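Putative major capsid protein (Cafeteriavirus-dependent mavirus, PDB 6G44) builds the icosahedral shell of the virophage mavirus as a double jelly-roll major capsid protein that assembles into trimeric capsomers. Local coordinates at the interface of chains A and B. Residues are numbered along the deposited sequence; one frame, centred on the assembly and turned at random. Chains: chain A/B, Putative major capsid protein.

Contact 1: the interface of chains A and B. Residues chain A 441, 500, 503-506, 517; chain B 13-15, 17.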
ATOM      1  N   MET A 441      -7.068  28.815 -20.274  1.00 15.39           N
ATOM      2  CA  MET A 441      -6.293  28.349 -19.116  1.00 15.24           C
ATOM      3  C   MET A 441      -7.241  28.193 -17.941  1.00 14.73           C
ATOM      4  O   MET A 441      -8.163  28.984 -17.773  1.00 14.79           O
ATOM      5  CB  MET A 441      -5.186  29.332 -18.738  1.00 17.21           C
ATOM      6  CG  MET A 441      -4.125  29.554 -19.802  1.00 18.27           C
ATOM      7  SD  MET A 441      -2.914  30.804 -19.344  1.00 21.73           S
ATOM      8  CE  MET A 441      -2.035  29.983 -18.042  1.00 22.59           C
ATOM      9  N   LEU A 500      -2.761  35.494 -15.851  1.00 17.53           N
ATOM     10  CA  LEU A 500      -2.279  34.110 -15.745  1.00 17.63           C
ATOM     11  C   LEU A 500      -1.021  33.866 -16.596  1.00 18.68           C
ATOM     12  O   LEU A 500      -0.073  33.263 -16.114  1.00 19.74           O
ATOM     13  CB  LEU A 500      -3.389  33.129 -16.089  1.00 17.31           C
ATOM     14  CG  LEU A 500      -4.619  33.207 -15.152  1.00 16.74           C
ATOM     15  CD1 LEU A 500      -5.706  32.272 -15.659  1.00 17.06           C
ATOM     16  CD2 LEU A 500      -4.250  32.967 -13.695  1.00 17.44           C
ATOM     17  N   SER A 503       2.077  35.027 -14.809  1.00 21.33           N
ATOM     18  CA  SER A 503       2.262  34.542 -13.453  1.00 20.60           C
ATOM     19  C   SER A 503       3.489  33.621 -13.370  1.00 21.79           C
ATOM     20  O   SER A 503       3.779  32.864 -14.308  1.00 22.55           O
ATOM     21  CB  SER A 503       1.019  33.793 -12.961  1.00 19.85           C
ATOM     22  OG  SER A 503      -0.121  34.636 -12.875  1.00 19.94           O
ATOM     23  N   PRO A 504       4.203  33.677 -12.248  1.00 21.17           N
ATOM     24  CA  PRO A 504       5.392  32.826 -12.106  1.00 21.60           C
ATOM     25  C   PRO A 504       5.077  31.338 -12.104  1.00 21.35           C
ATOM     26  O   PRO A 504       4.004  30.934 -11.616  1.00 19.46           O
ATOM     27  CB  PRO A 504       5.975  33.250 -10.760  1.00 22.50           C
ATOM     28  CG  PRO A 504       4.879  33.935 -10.042  1.00 23.18           C
ATOM     29  CD  PRO A 504       3.962  34.513 -11.065  1.00 22.49           C
ATOM     30  N   LEU A 505       5.981  30.522 -12.654  1.00 20.31           N
ATOM     31  CA  LEU A 505       5.796  29.085 -12.655  1.00 21.31           C
ATOM     32  C   LEU A 505       5.970  28.558 -11.247  1.00 20.08           C
ATOM     33  O   LEU A 505       6.817  29.051 -10.508  1.00 23.50           O
ATOM     34  CB  LEU A 505       6.817  28.353 -13.553  1.00 22.81           C
ATOM     35  CG  LEU A 505       6.816  28.698 -15.035  1.00 23.98           C
ATOM     36  CD1 LEU A 505       7.961  27.969 -15.731  1.00 24.74           C
ATOM     37  CD2 LEU A 505       5.495  28.331 -15.665  1.00 24.07           C
ATOM     38  N   LYS A 506       5.179  27.557 -10.917  1.00 20.36           N
ATOM     39  CA  LYS A 506       5.355  26.754  -9.706  1.00 21.70           C
ATOM     40  C   LYS A 506       5.643  25.339 -10.197  1.00 21.52           C
ATOM     41  O   LYS A 506       4.726  24.617 -10.620  1.00 20.83           O
ATOM     42  CB  LYS A 506       4.102  26.784  -8.826  1.00 23.84           C
ATOM     43  CG  LYS A 506       4.204  25.883  -7.586  1.00 25.91           C
ATOM     44  CD  LYS A 506       2.944  25.898  -6.745  1.00 28.00           C
ATOM     45  CE  LYS A 506       3.038  24.926  -5.571  1.00 28.79           C
ATOM     46  NZ  LYS A 506       2.771  23.519  -5.953  1.00 30.57           N
ATOM     47  N   VAL A 517      -0.972  26.579  -1.757  1.00 20.46           N
ATOM     48  CA  VAL A 517      -1.374  26.903  -3.127  1.00 20.00           C
ATOM     49  C   VAL A 517      -2.650  26.133  -3.360  1.00 19.16           C
ATOM     50  O   VAL A 517      -2.680  24.908  -3.207  1.00 21.73           O
ATOM     51  CB  VAL A 517      -0.281  26.574  -4.167  1.00 20.28           C
ATOM     52  CG1 VAL A 517      -0.739  26.911  -5.582  1.00 21.09           C
ATOM     53  CG2 VAL A 517       0.985  27.351  -3.842  1.00 20.92           C
TER
ATOM     54  N   THR B  13      -1.381  34.910  -8.055  1.00 16.63           N
ATOM     55  CA  THR B  13      -1.496  33.706  -8.876  1.00 17.12           C
ATOM     56  C   THR B  13      -0.129  33.141  -9.279  1.00 16.96           C
ATOM     57  O   THR B  13       0.852  33.876  -9.401  1.00 17.38           O
ATOM     58  CB  THR B  13      -2.333  33.966 -10.135  1.00 17.31           C
ATOM     59  OG1 THR B  13      -1.848  35.133 -10.825  1.00 18.39           O
ATOM     60  CG2 THR B  13      -3.803  34.173  -9.752  1.00 17.37           C
ATOM     61  N   VAL B  14      -0.107  31.822  -9.453  1.00 16.24           N
ATOM     62  CA  VAL B  14       1.040  31.102  -9.983  1.00 15.85           C
ATOM     63  C   VAL B  14       0.549  30.172 -11.087  1.00 15.58           C
ATOM     64  O   VAL B  14      -0.644  29.936 -11.211  1.00 15.21           O
ATOM     65  CB  VAL B  14       1.764  30.295  -8.901  1.00 15.86           C
ATOM     66  CG1 VAL B  14       2.284  31.238  -7.825  1.00 17.11           C
ATOM     67  CG2 VAL B  14       0.878  29.215  -8.300  1.00 16.12           C
ATOM     68  N   LEU B  15       1.475  29.648 -11.895  1.00 16.87           N
ATOM     69  CA  LEU B  15       1.164  28.622 -12.891  1.00 18.47           C
ATOM     70  C   LEU B  15       1.766  27.294 -12.475  1.00 18.03           C
ATOM     71  O   LEU B  15       2.998  27.137 -12.537  1.00 21.18           O
ATOM     72  CB  LEU B  15       1.720  29.001 -14.267  1.00 20.64           C
ATOM     73  CG  LEU B  15       1.142  30.212 -14.967  1.00 21.23           C
ATOM     74  CD1 LEU B  15       1.663  30.231 -16.392  1.00 22.02           C
ATOM     75  CD2 LEU B  15      -0.374  30.188 -14.956  1.00 21.11           C
ATOM     76  N   ALA B  17       3.087  23.788 -12.918  1.00 18.40           N
ATOM     77  CA  ALA B  17       3.703  23.191 -14.121  1.00 18.12           C
ATOM     78  C   ALA B  17       4.361  21.893 -13.690  1.00 17.42           C
ATOM     79  O   ALA B  17       4.812  21.777 -12.548  1.00 18.17           O
ATOM     80  CB  ALA B  17       4.741  24.134 -14.721  1.00 18.24           C
TER
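The N-terminal strand 13-16 of chain B lies parallel to the short strand 505-506 of chain A, flanked by helix 497-501, the loop that follows it and strand 516-519 of the same chain. Backbone bonds carry the register. B:Leu15 is gripped through both its peptide groups. Its N donates to A:Pro504 O at 2.9 Å, nearly straight at 167°. Its O accepts from A:Lys506 N at 2.7 Å, straighter still at 173°. One residue beyond the strand, B:Ala17 N reaches A:Lys506 O at 2.9 Å. In all three the donor stands above the carbonyl plane. B:Leu15, with CG anti to the carbonyl carbon and chi2 near anti, sends its forked end toward the C-terminal end of helix 497-501. There B:Leu15 CD2 lies 3.3 Å from the carbonyl oxygen A:Leu500 O. The same B:Leu15 CD2 meets the methyl A:Met441 CE at 3.5 Å. The methionine chain, bent at chi3, crosses the leucine at about a right angle. B:Val14 points to the other side of its strand. B:Val14 CG2, in the crowded position between backbone N and carbonyl carbon, meets A:Val517 CG1 tip to tip at 3.9 Å and also touches the CB of A:Lys506. The contact is thus a strand addition by a donated N-terminal arm, which probably ties neighbouring subunits of the capsomer together. At its start two hydroxyls pair: B:Thr13 holds OG1 in the crowded position (chi1 51°), while its CG2 faces A:Leu500 CD2. The hydrogen bond between A:Ser503 OG and B:Thr13 OG1 spans 2.7 Å; which hydroxyl donates is not decided.

Contact 2: the interface of chains A and B. Residues chain A 39, 42, 44, 74, 203, 269; chain B 373-374, 376-377, 380-381.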
ATOM      1  N   TYR A  39     -11.258  15.606  21.495  1.00 12.97           N
ATOM      2  CA  TYR A  39     -12.404  14.694  21.364  1.00 13.43           C
ATOM      3  C   TYR A  39     -13.407  14.856  22.490  1.00 14.20           C
ATOM      4  O   TYR A  39     -14.386  14.121  22.545  1.00 14.09           O
ATOM      5  CB  TYR A  39     -11.909  13.231  21.242  1.00 14.41           C
ATOM      6  CG  TYR A  39     -11.497  12.873  19.854  1.00 15.06           C
ATOM      7  CD1 TYR A  39     -10.294  13.339  19.346  1.00 16.08           C
ATOM      8  CD2 TYR A  39     -12.301  12.073  19.020  1.00 16.68           C
ATOM      9  CE1 TYR A  39      -9.897  13.058  18.061  1.00 18.07           C
ATOM     10  CE2 TYR A  39     -11.877  11.794  17.710  1.00 17.74           C
ATOM     11  CZ  TYR A  39     -10.672  12.297  17.275  1.00 18.78           C
ATOM     12  OH  TYR A  39     -10.137  12.074  16.005  1.00 25.36           O
ATOM     13  N   PHE A  42     -17.499  16.615  21.817  1.00 14.16           N
ATOM     14  CA  PHE A  42     -17.782  16.119  20.480  1.00 13.81           C
ATOM     15  C   PHE A  42     -19.311  16.110  20.352  1.00 14.17           C
ATOM     16  O   PHE A  42     -19.975  15.503  21.188  1.00 15.80           O
ATOM     17  CB  PHE A  42     -17.198  14.696  20.342  1.00 14.66           C
ATOM     18  CG  PHE A  42     -16.887  14.236  18.923  1.00 14.10           C
ATOM     19  CD1 PHE A  42     -17.755  14.426  17.845  1.00 14.76           C
ATOM     20  CD2 PHE A  42     -15.726  13.525  18.690  1.00 14.76           C
ATOM     21  CE1 PHE A  42     -17.434  13.948  16.588  1.00 14.13           C
ATOM     22  CE2 PHE A  42     -15.421  13.024  17.431  1.00 14.78           C
ATOM     23  CZ  PHE A  42     -16.273  13.242  16.376  1.00 15.14           C
ATOM     24  N   THR A  44     -23.035  15.279  19.088  1.00 13.44           N
ATOM     25  CA  THR A  44     -23.957  14.368  18.396  1.00 13.31           C
ATOM     26  C   THR A  44     -25.262  15.146  18.282  1.00 13.33           C
ATOM     27  O   THR A  44     -25.917  15.395  19.302  1.00 14.95           O
ATOM     28  CB  THR A  44     -24.124  13.049  19.152  1.00 13.92           C
ATOM     29  OG1 THR A  44     -22.884  12.303  19.044  1.00 15.78           O
ATOM     30  CG2 THR A  44     -25.195  12.200  18.525  1.00 14.57           C
ATOM     31  N   ARG A  74     -19.667  14.530   9.992  1.00 10.04           N
ATOM     32  CA  ARG A  74     -20.085  13.211   9.542  1.00 10.34           C
ATOM     33  C   ARG A  74     -21.556  12.967   9.865  1.00 10.92           C
ATOM     34  O   ARG A  74     -22.132  13.615  10.747  1.00 10.94           O
ATOM     35  CB  ARG A  74     -19.243  12.126  10.188  1.00 11.05           C
ATOM     36  CG  ARG A  74     -17.744  12.359  10.060  1.00 11.12           C
ATOM     37  CD  ARG A  74     -16.943  11.223  10.675  1.00 11.48           C
ATOM     38  NE  ARG A  74     -16.953   9.999   9.900  1.00 11.68           N
ATOM     39  CZ  ARG A  74     -16.120   9.711   8.899  1.00 11.57           C
ATOM     40  NH1 ARG A  74     -16.211   8.534   8.307  1.00 11.97           N
ATOM     41  NH2 ARG A  74     -15.231  10.588   8.471  1.00 11.26           N
ATOM     42  N   ASP A 203     -21.040   5.496   9.734  1.00 11.68           N
ATOM     43  CA  ASP A 203     -20.615   6.891  10.094  1.00 12.20           C
ATOM     44  C   ASP A 203     -19.725   7.378   8.931  1.00 12.39           C
ATOM     45  O   ASP A 203     -18.569   6.922   8.824  1.00 13.66           O
ATOM     46  CB  ASP A 203     -19.882   6.840  11.445  1.00 13.67           C
ATOM     47  CG  ASP A 203     -19.406   8.181  11.975  1.00 14.93           C
ATOM     48  OD1 ASP A 203     -19.228   9.121  11.193  1.00 15.53           O
ATOM     49  OD2 ASP A 203     -19.183   8.268  13.225  1.00 16.78           O
ATOM     50  N   LEU A 269     -22.464  14.268  13.470  1.00 11.10           N
ATOM     51  CA  LEU A 269     -21.403  14.169  14.466  1.00 11.26           C
ATOM     52  C   LEU A 269     -20.267  15.078  14.048  1.00 10.58           C
ATOM     53  O   LEU A 269     -19.778  14.973  12.932  1.00 11.26           O
ATOM     54  CB  LEU A 269     -20.903  12.729  14.573  1.00 12.34           C
ATOM     55  CG  LEU A 269     -21.747  11.806  15.445  1.00 13.44           C
ATOM     56  CD1 LEU A 269     -23.206  11.676  15.026  1.00 14.40           C
ATOM     57  CD2 LEU A 269     -21.085  10.435  15.500  1.00 14.23           C
TER
ATOM     58  N   LEU B 373     -18.804  10.028  24.083  1.00 15.87           N
ATOM     59  CA  LEU B 373     -18.332   9.231  22.967  1.00 14.69           C
ATOM     60  C   LEU B 373     -18.877   7.818  22.953  1.00 14.49           C
ATOM     61  O   LEU B 373     -18.930   7.157  23.997  1.00 16.59           O
ATOM     62  CB  LEU B 373     -16.798   9.180  22.974  1.00 13.96           C
ATOM     63  CG  LEU B 373     -16.083  10.528  22.876  1.00 14.10           C
ATOM     64  CD1 LEU B 373     -14.569  10.312  22.740  1.00 14.00           C
ATOM     65  CD2 LEU B 373     -16.609  11.424  21.761  1.00 14.30           C
ATOM     66  N   GLU B 374     -19.247   7.361  21.760  1.00 14.55           N
ATOM     67  CA  GLU B 374     -19.616   5.971  21.548  1.00 14.41           C
ATOM     68  C   GLU B 374     -18.470   5.241  20.867  1.00 14.38           C
ATOM     69  O   GLU B 374     -17.414   5.826  20.604  1.00 12.99           O
ATOM     70  CB  GLU B 374     -20.973   5.808  20.839  1.00 15.67           C
ATOM     71  CG  GLU B 374     -21.418   6.889  19.874  1.00 16.37           C
ATOM     72  CD  GLU B 374     -20.617   6.992  18.586  1.00 16.76           C
ATOM     73  OE1 GLU B 374     -19.551   6.363  18.478  1.00 16.13           O
ATOM     74  OE2 GLU B 374     -21.081   7.748  17.683  1.00 17.93           O
ATOM     75  N   GLN B 376     -17.691   3.998  17.922  1.00 13.95           N
ATOM     76  CA  GLN B 376     -17.132   4.493  16.650  1.00 14.41           C
ATOM     77  C   GLN B 376     -16.222   5.711  16.889  1.00 13.89           C
ATOM     78  O   GLN B 376     -15.149   5.808  16.305  1.00 14.27           O
ATOM     79  CB  GLN B 376     -18.234   4.859  15.674  1.00 16.15           C
ATOM     80  CG  GLN B 376     -17.758   5.259  14.293  1.00 19.25           C
ATOM     81  CD  GLN B 376     -16.982   4.192  13.548  1.00 22.08           C
ATOM     82  OE1 GLN B 376     -15.959   4.487  12.923  1.00 29.98           O
ATOM     83  NE2 GLN B 376     -17.444   2.961  13.601  1.00 23.27           N
ATOM     84  N   GLN B 377     -16.678   6.648  17.712  1.00 12.95           N
ATOM     85  CA  GLN B 377     -15.872   7.807  18.056  1.00 12.57           C
ATOM     86  C   GLN B 377     -14.609   7.428  18.840  1.00 11.83           C
ATOM     87  O   GLN B 377     -13.559   8.048  18.662  1.00 11.76           O
ATOM     88  CB  GLN B 377     -16.715   8.816  18.837  1.00 12.72           C
ATOM     89  CG  GLN B 377     -17.814   9.453  18.001  1.00 12.85           C
ATOM     90  CD  GLN B 377     -18.843  10.155  18.849  1.00 13.41           C
ATOM     91  OE1 GLN B 377     -19.405   9.549  19.750  1.00 15.10           O
ATOM     92  NE2 GLN B 377     -19.058  11.463  18.608  1.00 14.65           N
ATOM     93  N   GLU B 380     -12.246   6.308  16.276  1.00 11.42           N
ATOM     94  CA  GLU B 380     -11.697   7.489  15.604  1.00 12.14           C
ATOM     95  C   GLU B 380     -10.618   8.150  16.456  1.00 11.15           C
ATOM     96  O   GLU B 380      -9.544   8.488  15.930  1.00 11.57           O
ATOM     97  CB  GLU B 380     -12.809   8.474  15.232  1.00 13.40           C
ATOM     98  CG  GLU B 380     -13.675   7.932  14.116  1.00 15.12           C
ATOM     99  CD  GLU B 380     -15.005   8.631  13.914  1.00 17.88           C
ATOM    100  OE1 GLU B 380     -15.256   9.633  14.585  1.00 19.67           O
ATOM    101  OE2 GLU B 380     -15.786   8.131  13.060  1.00 21.54           O
ATOM    102  N   LEU B 381     -10.874   8.302  17.751  1.00 11.46           N
ATOM    103  CA  LEU B 381      -9.883   8.840  18.680  1.00 11.14           C
ATOM    104  C   LEU B 381      -8.601   8.015  18.620  1.00 11.09           C
ATOM    105  O   LEU B 381      -7.495   8.550  18.445  1.00 11.61           O
ATOM    106  CB  LEU B 381     -10.439   8.876  20.096  1.00 11.87           C
ATOM    107  CG  LEU B 381      -9.487   9.125  21.250  1.00 12.31           C
ATOM    108  CD1 LEU B 381      -8.825  10.490  21.151  1.00 12.83           C
ATOM    109  CD2 LEU B 381     -10.233   9.016  22.559  1.00 13.29           C
TER
HETATM  110  O   HOH W   1     -20.811  12.758  20.686  1.00 16.89           O
HETATM  111  O   HOH W   2     -17.938  10.341  14.201  1.00 17.26           O
HETATM  112  O   HOH W   3     -20.550   7.082  15.063  1.00 27.09           O
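Two aromatic rings from the loop of chain A before strand 43-45 form the apolar centre, pressed against helix 375-384 of chain B and the loop leading into it. B:Leu381 passes A:Tyr39 in the opposite direction, its CA over the ring face 3.9 Å from the centroid while CD1 covers the CG-CD1 side. B:Leu373 crosses A:Phe42 at about a right angle, its CD2 3.6 Å from A:Phe42 CB. Over the phenylalanine face, offset toward the rim, stands the amide nitrogen B:Gln377 NE2, 3.3 Å from A:Phe42 CD1, with amide and ring planes 65° apart. Two bonds pin this glutamine within its own chain: its OE1 accepts B:Glu374 N in the carbonyl plane, and its backbone N donates to B:Glu374 OE1, a capping box at the N-terminus of helix 375-384. NE2 bonds water 1, which also meets A:Phe42 O and A:Thr44 OG1. Beside the ring, A:Leu269 CD2 packs on B:Gln377 CD. The outer rim gathers acids. A:Arg74 grips A:Asp203 side-on, NE to OD1 and NH1 to the backbone O, although OD1 is met from above the carboxylate plane. A:Arg74 NE also lies 3.9 Å from B:Glu380 OE2, a long and probably weak salt bridge. The two carboxylates come tip to tip, A:Asp203 OD2 3.4 Å from B:Glu380 OE2, with planes 71° apart; any repulsion between them may be eased by the arginine, or by a proton if one is protonated. Two waters bridge the acids: water 2 joins A:Asp203 OD2 to B:Glu380 OE1, and water 3 lies 2.6 Å from A:Asp203 OD2 and 2.8 Å from B:Glu374 OE2.

The centres of the C-alpha atoms of contact 1 and contact 2 lie about 40 Å apart, and they share no residue or secondary-structure element. The roles of the chains differ: in contact 1 chain B gives its N-terminal arm to a receiving site built mainly from residues 500-517 of chain A, whereas in contact 2 a helix of chain B packs against loops and strands in the body of chain A. Arm donation by main-chain bonding thus supplements apolar packing with a water-bridged polar rim. With no exact two-fold and three copies in the assembly, both contacts probably recur head to tail around the trimer, closing it into one capsomer.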